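Local coordinates for protein putative methyltransferase (Porphyromonas gingivalis, PDB 3LL7) that probably transfers a methyl group, presumably from S-adenosylmethionine, to an acceptor that has not been identified, at residues S88-E93 with E239-M244; V98-G103 with P157-F162; G118-I121 with E126-V129; I192-E197 with S203-K208; W216-S221 with Q226-V231. All blocks are in the same frame, centred on the assembly; numbering follows the deposited sequence. Where two conformers were deposited one is given.

Interaction 1: residues S88-E93 with E239-M244; sequences SRFIRE and ELLVRM
Phe90 reaches from the loop after helix 81-86 to strand 236-244, where Leu241 and Arg243 receive it. Its CB points toward the strand, and CG stands anti to the carbonyl carbon (chi1 -68°), which sends the ring straight across. Beyond CG the two sides of the ring have different neighbours. On one side CD1 faces Arg243, whose CD lies 4.3 Å from CD1 at the edge of the ring and near its plane. On the other side CE2 is met by Leu241 CD1 at 3.9 Å, a methyl that approaches the ring at a slant. In one of its two conformers, and so less certainly, Arg89 sets CD 3.6 Å above one ring face, toward the rim. On the neighbouring strand 225-233 His229 forms an edge-to-face pair with the ring, and Glu227 touches it.

A flat, wholly apolar ring suits this buried place between a leucine methyl and the aliphatic part of an arginine. Arg243 is extended through its first two torsions (chi1 -177°, chi2 174°), so its CB-CD chain serves as apolar lining while the guanidinium group, further out, forms salt bridges with Glu227 and Glu248 and a hydrogen bond with Ser204. Phe90 thus packs the loop against one face of the sheet. Strand 236-244 lies antiparallel between strands 204-209 and 225-233, the inserted antiparallel strand characteristic of Rossmann-like methyltransferases.

Interaction 2: residues V98-G103 with P157-F162; sequences VDLTGG and PLIKTF
Val98, next to last in strand 96-99, sets its two methyl groups like a fork against helix 156-162, one prong for Ile159 and the other for Phe162. CG2 lies 3.7 Å from Phe162 CD2 and 4.1 Å from Phe162 CE2, at the edge of the ring and near its plane. The ring thus presents its rim, and the two side chains run alongside each other in opposite senses. Phe162 comes within range because CG is anti to the backbone N (chi1 -169°), which lays the ring back over the sheet. Val98 CG1, the second prong, sits more loosely, 4.3 Å from Ile159 CG1.

Further along, Leu100 supplies the next bump: its branched end swings round and CD2 touches Ile159 CD1 at 3.8 Å. The long arm of Ile159 therefore fits between Val98 and Leu100, with Ile121 and Leu198 also against it. Val98 is short enough to bring the helix near, and Ile159 long enough to fill the hollow.

After the strand, in the conformer modelled here, Asp99 OD1 accepts from Thr101 N (3.2 Å) and Gly102 N (3.1 Å), both on the same face of the carboxylate plane, an Asx turn that shapes the start of the loop. A first strand running into a glycine-rich loop is characteristic of the Rossmann-like methyltransferase fold; in relatives that loop borders the S-adenosylmethionine site.

Interaction 3: residues G118-I121 with E126-V129; sequences GIYI and ETAV
The hydroxyl of Tyr120 donates a hydrogen bond to the carbonyl oxygen of Gly103, in the loop after strand 96-99, and beside that bond it lies next to Thr127 and Ala128 of the following helix. This is the first half of a beta-alpha-beta crossover: strand 117-122 leads into helix 125-138, which returns the chain to parallel strand 144-149. Tyr120 spans from strand to helix.

Its CG is anti to the backbone N (chi1 156°), so the ring is carried off the sheet and across toward the start of the helix. The ring itself touches Ala131 and Ile135 of later turns, and its phenolic end arrives at the first turn. The nearest approach there is from Tyr120 OH to Thr127 O, 4.0 Å. Ala128 CA stands 4.1 Å from Tyr120 OH, at the edge of the ring and near its plane. Alanine's small methyl, turned to one flank, leaves its CA next to the phenol oxygen, and also packs on Thr149 and Glu122.

Thr127 meets the tyrosine at about a right angle. Its two branches divide the work: OG1 hydrogen-bonds to Asn124 OD1, just before the helix, while the methyl takes the inward place. A tyrosine suits a position that is apolar along most of its length and polar at the end. That end is buried, its hydroxyl satisfied by Gly103 and flanked by Thr127, whose CG2 lies 4.1 Å from Tyr120 OH.

Interaction 4: residues I192-E197 with S203-K208; sequences IPLATE and SSILAK
Helix 191-198 lies on strand 204-209 with Ala195 over Ile205, their CA atoms 7.5 Å apart. This is the alpha-to-beta step of the Rossmann-like domain, in which a helix lying on the sheet leads, through a short connection, into the next parallel strand beside strand 166-173.

Ile205 carries the contact from the strand. CG1 stands anti to the carbonyl carbon (chi1 -68°) and the chain then continues extended (chi2 168°), so that CD1 is lifted well off the sheet and onto the helix. There it lodges between two consecutive residues. On one flank it meets Leu194 CD2 at 3.8 Å, the two side chains slanting across each other. On the other it reaches the backbone itself, 3.8 Å from Ala195 CA, and lies 4.1 Å from Ala195 CB. Alanine suits this spot because its lone methyl leaves the main chain accessible to the isoleucine tip. Leu194, by contrast, has to reach further: it bridges to Leu100, Pro189 and Val169, extending the apolar layer toward the first strand. Met244 of the antiparallel neighbouring strand and Leu199 also touch Ile205.

Thr196 points away from the strand and turns its hydroxyl back along the helix. Ile192 O accepts from Thr196 N and, on the opposite face of the carbonyl plane, from Thr196 OG1 at 2.8 Å.

Interaction 5: residues W216-S221 with Q226-V231; sequences WDTLQS and QELHVV
Thr218 and Leu219, neighbours on helix 215-221, share one target on strand 225-233: the CD1 methyl of Leu228. The helix links strand 204-209 to strand 225-233, which run parallel with antiparallel strand 236-244 between them, as in the Rossmann-like methyltransferase fold. Ahead of the pair, Trp216 points away from the strand and makes a cation-pi contact with Arg280.

Thr218 comes next, with CG2 4.1 Å from Leu228 CD1. A threonine suits the place because its methyl can face the sheet while OG1 is satisfied by the carbonyl oxygen of Asp214, one turn earlier. Leu219 starts off to one flank, but its branched end bends back and CD2 comes within 3.9 Å of Leu228 CD1. Leu228 can serve both since its CG is anti to the backbone N (chi1 -174°), directing the side chain straight out from the sheet. Closing the helix, Ser221 OG donates to Asp217 O at 2.6 Å.

On the strand, the residues either side of Leu228 face the other surface of the sheet. His229 NE2 donates to Glu227 OE1 at 2.8 Å in a nearly straight bond (172°); the oxygen lies in the imidazole plane, but NE2 approaches from above the carboxylate plane (57° out of it).

Overall arrangement
All five contacts join helices or a loop to the same central sheet. Interaction 1 closes a long loop of chain within which the other four are nested: interaction 3 lies inside interaction 2, and interactions 4 and 5 follow in series. Helices 156-162, 191-198 and 215-221 lie on one face, segment 88-93 and helix 125-138 on the other. Centres range from about 10 Å apart for interactions 2 and 3 to about 28 Å for 3 and 5. Strand 236-244 of interaction 1 pairs with strand 204-209 of interaction 4 and with strand 225-233 of interaction 5; the Lys160-Glu197 salt bridge joins interactions 2 and 4. Together they outline the sandwich expected of a methyltransferase domain.

Interaction 1: residues S88-E93 with E239-M244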
# COMPACT_ATOMS: atom_id res chain seq x y z
N SER A 88 -7.49 5.70 -8.59
CA SER A 88 -8.36 6.23 -9.65
C SER A 88 -9.61 6.93 -9.06
O SER A 88 -10.20 7.79 -9.72
CB SER A 88 -8.74 5.17 -10.68
OG SER A 88 -9.72 4.30 -10.14
N ARG A 89 -9.99 6.57 -7.83
CA ARG A 89 -11.13 7.20 -7.15
C ARG A 89 -10.93 8.69 -6.85
O ARG A 89 -11.91 9.40 -6.61
CB ARG A 89 -11.51 6.45 -5.87
CG ARG A 89 -10.50 6.57 -4.72
CD ARG A 89 -10.78 7.73 -3.78
NE ARG A 89 -11.82 7.42 -2.79
CZ ARG A 89 -12.32 8.32 -1.96
NH1 ARG A 89 -11.86 9.56 -2.01
NH2 ARG A 89 -13.26 7.98 -1.09
N PHE A 90 -9.68 9.16 -6.84
CA PHE A 90 -9.39 10.60 -6.62
C PHE A 90 -9.57 11.44 -7.89
O PHE A 90 -9.63 12.67 -7.83
CB PHE A 90 -7.98 10.82 -6.08
CG PHE A 90 -7.76 10.32 -4.68
CD1 PHE A 90 -7.94 11.17 -3.59
CD2 PHE A 90 -7.40 8.99 -4.46
CE1 PHE A 90 -7.74 10.71 -2.29
CE2 PHE A 90 -7.20 8.52 -3.17
CZ PHE A 90 -7.38 9.38 -2.08
N ILE A 91 -9.70 10.78 -9.04
CA ILE A 91 -9.61 11.48 -10.32
C ILE A 91 -10.95 11.52 -11.05
O ILE A 91 -11.44 10.48 -11.49
CB ILE A 91 -8.53 10.81 -11.23
CG1 ILE A 91 -7.22 10.56 -10.47
CG2 ILE A 91 -8.30 11.63 -12.55
CD1 ILE A 91 -6.52 11.81 -9.91
N ARG A 92 -11.53 12.70 -11.20
CA ARG A 92 -12.77 12.86 -11.99
C ARG A 92 -12.60 12.43 -13.45
O ARG A 92 -11.56 12.69 -14.06
CB ARG A 92 -13.28 14.30 -11.93
CG ARG A 92 -13.96 14.67 -10.63
CD ARG A 92 -14.67 16.04 -10.77
NE ARG A 92 -16.12 15.98 -11.04
CZ ARG A 92 -16.69 16.24 -12.22
NH1 ARG A 92 -15.95 16.57 -13.27
NH2 ARG A 92 -18.01 16.15 -12.35
N GLU A 93 -13.63 11.78 -13.99
CA GLU A 93 -13.60 11.30 -15.38
C GLU A 93 -13.42 12.47 -16.35
O GLU A 93 -14.10 13.49 -16.23
CB GLU A 93 -14.89 10.52 -15.68
CG GLU A 93 -15.05 10.03 -17.12
CD GLU A 93 -14.13 8.85 -17.46
OE1 GLU A 93 -14.02 7.92 -16.63
OE2 GLU A 93 -13.53 8.86 -18.55
N GLU A 239 0.63 2.08 1.37
CA GLU A 239 0.94 3.48 1.11
C GLU A 239 0.07 4.42 1.94
O GLU A 239 -0.99 4.04 2.42
CB GLU A 239 0.76 3.80 -0.38
CG GLU A 239 -0.65 3.64 -0.89
CD GLU A 239 -0.73 3.48 -2.42
OE1 GLU A 239 0.07 2.70 -2.99
OE2 GLU A 239 -1.62 4.10 -3.03
N LEU A 240 0.52 5.65 2.09
CA LEU A 240 -0.34 6.71 2.56
C LEU A 240 -0.58 7.61 1.35
O LEU A 240 0.29 7.77 0.49
CB LEU A 240 0.34 7.53 3.65
CG LEU A 240 0.98 6.86 4.84
CD1 LEU A 240 1.09 7.92 5.91
CD2 LEU A 240 0.21 5.64 5.37
N LEU A 241 -1.77 8.18 1.26
CA LEU A 241 -2.05 9.09 0.17
C LEU A 241 -2.54 10.36 0.79
O LEU A 241 -3.40 10.34 1.68
CB LEU A 241 -3.13 8.50 -0.72
CG LEU A 241 -2.73 7.28 -1.52
CD1 LEU A 241 -3.96 6.63 -2.12
CD2 LEU A 241 -1.76 7.71 -2.64
N VAL A 242 -1.97 11.48 0.37
CA VAL A 242 -2.38 12.77 0.90
C VAL A 242 -2.86 13.63 -0.25
O VAL A 242 -2.21 13.66 -1.30
CB VAL A 242 -1.21 13.45 1.59
CG1 VAL A 242 -1.65 14.75 2.17
CG2 VAL A 242 -0.64 12.57 2.71
N ARG A 243 -4.00 14.29 -0.10
CA ARG A 243 -4.43 15.25 -1.11
C ARG A 243 -4.37 16.66 -0.55
O ARG A 243 -4.85 16.90 0.57
CB ARG A 243 -5.84 14.94 -1.59
CG ARG A 243 -6.32 15.89 -2.73
CD ARG A 243 -7.66 15.44 -3.27
NE ARG A 243 -8.73 15.62 -2.29
CZ ARG A 243 -9.35 16.78 -2.06
NH1 ARG A 243 -10.33 16.85 -1.16
NH2 ARG A 243 -9.00 17.88 -2.73
N MSE A 244 -3.75 17.57 -1.31
CA MSE A 244 -3.63 18.99 -0.96
C MSE A 244 -4.33 19.85 -2.00
O MSE A 244 -4.35 19.50 -3.18
CB MSE A 244 -2.17 19.44 -0.90
CG MSE A 244 -1.48 19.04 0.36
SE MSE A 244 0.42 18.91 0.10
CE MSE A 244 0.31 17.34 -1.02

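Interaction 2: residues V98-G103 with P157-F162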
# COMPACT_ATOMS: atom_id res chain seq x y z
N VAL A 98 -0.90 15.41 -14.31
CA VAL A 98 0.54 15.36 -14.49
C VAL A 98 1.09 14.40 -13.43
O VAL A 98 0.75 14.53 -12.27
CB VAL A 98 1.20 16.77 -14.32
CG1 VAL A 98 2.74 16.69 -14.40
CG2 VAL A 98 0.69 17.73 -15.39
N ASP A 99 1.91 13.44 -13.85
CA ASP A 99 2.65 12.57 -12.94
C ASP A 99 4.13 12.98 -12.96
O ASP A 99 4.81 12.77 -13.97
CB ASP A 99 2.48 11.12 -13.40
CG ASP A 99 3.17 10.12 -12.50
OD1 ASP A 99 4.05 10.47 -11.69
OD2 ASP A 99 2.79 8.93 -12.61
N LEU A 100 4.60 13.54 -11.85
CA LEU A 100 5.92 14.18 -11.76
C LEU A 100 7.07 13.21 -11.60
O LEU A 100 8.24 13.58 -11.86
CB LEU A 100 5.97 15.13 -10.57
CG LEU A 100 5.03 16.34 -10.53
CD1 LEU A 100 5.32 17.13 -9.26
CD2 LEU A 100 5.13 17.25 -11.77
N THR A 101 6.78 12.01 -11.11
CA THR A 101 7.84 11.13 -10.65
C THR A 101 7.94 9.88 -11.51
O THR A 101 8.90 9.11 -11.38
CB THR A 101 7.66 10.78 -9.16
OG1 THR A 101 6.26 10.58 -8.87
CG2 THR A 101 8.19 11.91 -8.28
N GLY A 102 6.94 9.68 -12.36
CA GLY A 102 6.93 8.61 -13.35
C GLY A 102 7.11 7.20 -12.82
O GLY A 102 6.38 6.75 -11.96
N GLY A 103 8.09 6.52 -13.40
CA GLY A 103 8.47 5.14 -13.08
C GLY A 103 7.96 4.14 -14.12
O GLY A 103 7.92 4.44 -15.31
N PRO A 157 7.28 25.60 -16.68
CA PRO A 157 6.39 26.37 -17.56
C PRO A 157 5.35 25.52 -18.31
O PRO A 157 4.18 25.93 -18.37
CB PRO A 157 7.37 27.05 -18.56
CG PRO A 157 8.64 27.19 -17.78
CD PRO A 157 8.70 25.88 -16.97
N LEU A 158 5.74 24.37 -18.85
CA LEU A 158 4.79 23.48 -19.54
C LEU A 158 3.70 22.97 -18.59
O LEU A 158 2.51 22.95 -18.93
CB LEU A 158 5.50 22.29 -20.18
CG LEU A 158 4.66 21.23 -20.90
CD1 LEU A 158 4.34 21.63 -22.35
CD2 LEU A 158 5.39 19.93 -20.89
N ILE A 159 4.11 22.55 -17.40
CA ILE A 159 3.12 22.11 -16.39
C ILE A 159 2.12 23.23 -16.02
O ILE A 159 0.91 23.00 -15.97
CB ILE A 159 3.81 21.57 -15.13
CG1 ILE A 159 4.66 20.34 -15.45
CG2 ILE A 159 2.76 21.21 -14.06
CD1 ILE A 159 5.69 20.01 -14.38
N LYS A 160 2.63 24.43 -15.77
CA LYS A 160 1.78 25.58 -15.40
C LYS A 160 0.81 25.98 -16.51
O LYS A 160 -0.35 26.27 -16.23
CB LYS A 160 2.61 26.79 -14.96
CG LYS A 160 3.42 26.49 -13.71
CD LYS A 160 4.33 27.64 -13.34
CE LYS A 160 5.24 27.21 -12.21
NZ LYS A 160 6.05 28.34 -11.71
N THR A 161 1.28 25.96 -17.75
CA THR A 161 0.44 26.22 -18.92
C THR A 161 -0.65 25.16 -19.09
O THR A 161 -1.81 25.50 -19.36
CB THR A 161 1.30 26.33 -20.20
OG1 THR A 161 2.23 27.40 -20.02
CG2 THR A 161 0.42 26.60 -21.43
N PHE A 162 -0.29 23.89 -18.88
CA PHE A 162 -1.23 22.78 -18.95
C PHE A 162 -2.37 22.97 -17.95
O PHE A 162 -3.52 22.67 -18.26
CB PHE A 162 -0.51 21.46 -18.67
CG PHE A 162 -1.32 20.23 -18.97
CD1 PHE A 162 -2.01 20.09 -20.17
CD2 PHE A 162 -1.36 19.17 -18.05
CE1 PHE A 162 -2.75 18.94 -20.46
CE2 PHE A 162 -2.09 18.01 -18.33
CZ PHE A 162 -2.79 17.89 -19.53

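Interaction 3: residues G118-I121 with E126-V129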
# COMPACT_ATOMS: atom_id res chain seq x y z
N GLY A 118 -2.93 13.45 -20.08
CA GLY A 118 -1.89 13.35 -19.06
C GLY A 118 -0.49 13.65 -19.55
O GLY A 118 -0.16 13.45 -20.73
N ILE A 119 0.32 14.16 -18.64
CA ILE A 119 1.76 14.29 -18.86
C ILE A 119 2.47 13.42 -17.83
O ILE A 119 2.22 13.52 -16.63
CB ILE A 119 2.23 15.78 -18.70
CG1 ILE A 119 1.50 16.68 -19.71
CG2 ILE A 119 3.76 15.89 -18.85
CD1 ILE A 119 1.85 18.20 -19.62
N TYR A 120 3.35 12.56 -18.32
CA TYR A 120 4.13 11.67 -17.50
C TYR A 120 5.54 12.22 -17.60
O TYR A 120 5.99 12.56 -18.71
CB TYR A 120 4.05 10.26 -18.11
CG TYR A 120 5.17 9.30 -17.77
CD1 TYR A 120 4.95 8.22 -16.94
CD2 TYR A 120 6.45 9.44 -18.35
CE1 TYR A 120 5.98 7.29 -16.65
CE2 TYR A 120 7.48 8.53 -18.06
CZ TYR A 120 7.22 7.45 -17.20
OH TYR A 120 8.20 6.53 -16.91
N ILE A 121 6.23 12.32 -16.48
CA ILE A 121 7.60 12.85 -16.44
C ILE A 121 8.46 11.90 -15.63
O ILE A 121 8.10 11.53 -14.50
CB ILE A 121 7.66 14.28 -15.78
CG1 ILE A 121 6.71 15.24 -16.52
CG2 ILE A 121 9.11 14.79 -15.79
CD1 ILE A 121 6.63 16.69 -15.99
N GLU A 126 16.44 5.66 -19.40
CA GLU A 126 16.10 4.24 -19.62
C GLU A 126 14.64 3.86 -19.26
O GLU A 126 13.93 3.24 -20.05
CB GLU A 126 17.08 3.36 -18.84
CG GLU A 126 16.89 1.87 -19.12
CD GLU A 126 17.90 1.02 -18.37
OE1 GLU A 126 18.23 1.34 -17.22
OE2 GLU A 126 18.39 0.06 -18.95
N THR A 127 14.22 4.25 -18.06
CA THR A 127 12.86 4.04 -17.57
C THR A 127 11.85 4.75 -18.46
O THR A 127 10.84 4.17 -18.83
CB THR A 127 12.72 4.54 -16.14
OG1 THR A 127 13.73 3.91 -15.35
CG2 THR A 127 11.33 4.24 -15.57
N ALA A 128 12.15 6.00 -18.83
CA ALA A 128 11.26 6.79 -19.68
C ALA A 128 11.08 6.16 -21.08
O ALA A 128 9.98 6.17 -21.63
CB ALA A 128 11.80 8.24 -19.81
N VAL A 129 12.16 5.63 -21.65
CA VAL A 129 12.11 4.98 -22.97
C VAL A 129 11.10 3.82 -22.92
O VAL A 129 10.29 3.67 -23.84
CB VAL A 129 13.51 4.47 -23.45
CG1 VAL A 129 13.36 3.64 -24.73
CG2 VAL A 129 14.43 5.71 -23.78

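Interaction 4: residues I192-E197 with S203-K208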
# COMPACT_ATOMS: atom_id res chain seq x y z
N ILE A 192 7.20 20.41 0.16
CA ILE A 192 6.81 21.74 0.62
C ILE A 192 7.05 22.82 -0.44
O ILE A 192 6.11 23.53 -0.80
CB ILE A 192 7.37 22.04 2.04
CG1 ILE A 192 6.70 21.08 3.04
CG2 ILE A 192 7.10 23.48 2.43
CD1 ILE A 192 7.51 20.77 4.30
N PRO A 193 8.29 22.93 -0.98
CA PRO A 193 8.45 23.89 -2.08
C PRO A 193 7.63 23.53 -3.32
O PRO A 193 7.14 24.42 -4.02
CB PRO A 193 9.96 23.83 -2.39
CG PRO A 193 10.58 23.28 -1.13
CD PRO A 193 9.57 22.29 -0.64
N LEU A 194 7.45 22.23 -3.57
CA LEU A 194 6.68 21.75 -4.71
C LEU A 194 5.24 22.27 -4.65
O LEU A 194 4.72 22.79 -5.64
CB LEU A 194 6.69 20.22 -4.75
CG LEU A 194 6.09 19.43 -5.92
CD1 LEU A 194 6.56 17.98 -5.82
CD2 LEU A 194 4.56 19.46 -5.97
N ALA A 195 4.62 22.12 -3.48
CA ALA A 195 3.25 22.56 -3.25
C ALA A 195 3.11 24.09 -3.32
O ALA A 195 2.18 24.60 -3.94
CB ALA A 195 2.72 22.02 -1.90
N THR A 196 4.06 24.81 -2.73
CA THR A 196 4.07 26.27 -2.82
C THR A 196 4.01 26.72 -4.28
O THR A 196 3.25 27.62 -4.64
CB THR A 196 5.32 26.90 -2.15
OG1 THR A 196 5.59 26.25 -0.91
CG2 THR A 196 5.10 28.39 -1.89
N GLU A 197 4.80 26.07 -5.13
CA GLU A 197 4.92 26.48 -6.51
C GLU A 197 3.77 25.99 -7.40
O GLU A 197 3.36 26.70 -8.32
CB GLU A 197 6.26 26.03 -7.08
CG GLU A 197 6.59 26.73 -8.39
CD GLU A 197 8.04 26.64 -8.79
OE1 GLU A 197 8.79 25.81 -8.22
OE2 GLU A 197 8.44 27.40 -9.69
N SER A 203 -5.95 21.73 -9.44
CA SER A 203 -7.03 21.65 -8.46
C SER A 203 -6.51 21.00 -7.17
O SER A 203 -6.68 21.57 -6.09
CB SER A 203 -8.24 20.89 -9.01
OG SER A 203 -8.90 21.65 -10.02
N SER A 204 -5.88 19.82 -7.30
CA SER A 204 -5.25 19.16 -6.17
C SER A 204 -3.89 18.55 -6.51
O SER A 204 -3.64 18.21 -7.67
CB SER A 204 -6.13 18.02 -5.66
OG SER A 204 -7.27 18.54 -4.98
N ILE A 205 -3.04 18.44 -5.50
CA ILE A 205 -1.86 17.57 -5.58
C ILE A 205 -2.16 16.31 -4.77
O ILE A 205 -2.64 16.41 -3.63
CB ILE A 205 -0.61 18.22 -4.98
CG1 ILE A 205 -0.14 19.41 -5.85
CG2 ILE A 205 0.53 17.19 -4.86
CD1 ILE A 205 0.91 20.25 -5.17
N LEU A 206 -1.83 15.16 -5.35
CA LEU A 206 -1.99 13.84 -4.68
C LEU A 206 -0.58 13.26 -4.53
O LEU A 206 0.11 13.08 -5.54
CB LEU A 206 -2.85 12.90 -5.52
CG LEU A 206 -3.18 11.52 -4.91
CD1 LEU A 206 -4.01 11.66 -3.60
CD2 LEU A 206 -3.86 10.60 -5.92
N ALA A 207 -0.15 13.06 -3.29
CA ALA A 207 1.18 12.54 -3.00
C ALA A 207 1.06 11.16 -2.40
O ALA A 207 0.26 10.94 -1.47
CB ALA A 207 1.92 13.45 -2.04
N LYS A 208 1.84 10.22 -2.94
CA LYS A 208 1.89 8.88 -2.40
C LYS A 208 3.12 8.77 -1.53
O LYS A 208 4.24 9.01 -2.00
CB LYS A 208 2.00 7.85 -3.52
CG LYS A 208 2.21 6.42 -2.99
CD LYS A 208 2.53 5.51 -4.18
CE LYS A 208 3.62 4.53 -3.88
NZ LYS A 208 3.93 3.76 -5.12

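Interaction 5: residues W216-S221 with Q226-V231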
# COMPACT_ATOMS: atom_id res chain seq x y z
N TRP A 216 1.29 11.97 11.98
CA TRP A 216 1.21 13.25 12.64
C TRP A 216 2.30 14.17 12.08
O TRP A 216 2.02 15.33 11.77
CB TRP A 216 1.26 13.10 14.17
CG TRP A 216 0.91 14.36 14.91
CD1 TRP A 216 1.67 15.00 15.85
CD2 TRP A 216 -0.29 15.15 14.77
NE1 TRP A 216 1.03 16.13 16.30
CE2 TRP A 216 -0.18 16.25 15.66
CE3 TRP A 216 -1.45 15.03 13.99
CZ2 TRP A 216 -1.18 17.22 15.78
CZ3 TRP A 216 -2.44 16.00 14.11
CH2 TRP A 216 -2.30 17.08 15.00
N ASP A 217 3.50 13.64 11.87
CA ASP A 217 4.58 14.41 11.23
C ASP A 217 4.11 14.95 9.88
O ASP A 217 4.31 16.13 9.57
CB ASP A 217 5.84 13.56 11.03
CG ASP A 217 7.02 14.36 10.45
OD1 ASP A 217 7.57 15.21 11.18
OD2 ASP A 217 7.40 14.13 9.28
N THR A 218 3.50 14.08 9.07
CA THR A 218 2.95 14.50 7.79
C THR A 218 1.95 15.64 7.94
O THR A 218 2.05 16.64 7.23
CB THR A 218 2.28 13.33 7.04
OG1 THR A 218 3.23 12.28 6.82
CG2 THR A 218 1.71 13.79 5.68
N LEU A 219 0.97 15.46 8.84
CA LEU A 219 -0.11 16.44 9.01
C LEU A 219 0.38 17.76 9.59
O LEU A 219 -0.20 18.81 9.31
CB LEU A 219 -1.27 15.86 9.85
CG LEU A 219 -2.12 14.75 9.19
CD1 LEU A 219 -3.16 14.20 10.16
CD2 LEU A 219 -2.80 15.23 7.90
N GLN A 220 1.45 17.71 10.39
CA GLN A 220 2.07 18.93 10.92
C GLN A 220 2.93 19.65 9.89
O GLN A 220 3.11 20.86 9.98
CB GLN A 220 2.90 18.62 12.17
CG GLN A 220 2.09 18.25 13.40
CD GLN A 220 2.94 18.22 14.67
OE1 GLN A 220 3.88 17.43 14.77
NE2 GLN A 220 2.60 19.07 15.63
N SER A 221 3.45 18.92 8.91
CA SER A 221 4.46 19.48 7.98
C SER A 221 3.94 19.98 6.65
O SER A 221 4.57 20.82 6.00
CB SER A 221 5.57 18.47 7.70
OG SER A 221 6.09 17.95 8.90
N GLN A 226 -6.15 18.14 2.63
CA GLN A 226 -7.60 17.99 2.71
C GLN A 226 -8.05 16.63 3.23
O GLN A 226 -9.14 16.52 3.79
CB GLN A 226 -8.23 18.22 1.34
CG GLN A 226 -8.05 19.66 0.84
CD GLN A 226 -8.70 20.69 1.74
OE1 GLN A 226 -9.86 20.54 2.16
NE2 GLN A 226 -7.95 21.75 2.06
N GLU A 227 -7.23 15.61 3.00
CA GLU A 227 -7.53 14.24 3.45
C GLU A 227 -6.25 13.41 3.42
O GLU A 227 -5.37 13.67 2.60
CB GLU A 227 -8.63 13.58 2.59
CG GLU A 227 -8.39 13.58 1.07
CD GLU A 227 -9.56 13.01 0.27
OE1 GLU A 227 -10.28 12.12 0.76
OE2 GLU A 227 -9.79 13.47 -0.87
N LEU A 228 -6.16 12.40 4.29
CA LEU A 228 -5.03 11.48 4.29
C LEU A 228 -5.61 10.05 4.33
O LEU A 228 -6.46 9.75 5.16
CB LEU A 228 -4.11 11.77 5.50
CG LEU A 228 -2.79 11.00 5.61
CD1 LEU A 228 -1.76 11.73 6.44
CD2 LEU A 228 -3.04 9.56 6.20
N HIS A 229 -5.17 9.19 3.43
CA HIS A 229 -5.70 7.84 3.36
C HIS A 229 -4.59 6.86 3.74
O HIS A 229 -3.47 6.96 3.21
CB HIS A 229 -6.17 7.51 1.94
CG HIS A 229 -7.40 8.26 1.52
ND1 HIS A 229 -8.45 7.64 0.90
CD2 HIS A 229 -7.75 9.56 1.64
CE1 HIS A 229 -9.40 8.52 0.65
NE2 HIS A 229 -8.99 9.70 1.10
N VAL A 230 -4.90 5.92 4.64
CA VAL A 230 -3.95 4.86 4.99
C VAL A 230 -4.44 3.62 4.28
O VAL A 230 -5.57 3.15 4.56
CB VAL A 230 -3.89 4.62 6.52
CG1 VAL A 230 -2.92 3.46 6.84
CG2 VAL A 230 -3.49 5.91 7.23
N VAL A 231 -3.68 3.16 3.29
CA VAL A 231 -4.23 2.12 2.39
C VAL A 231 -3.51 0.78 2.57
O VAL A 231 -2.30 0.67 2.28
CB VAL A 231 -4.14 2.58 0.90
CG1 VAL A 231 -4.74 1.53 -0.04
CG2 VAL A 231 -4.84 3.96 0.71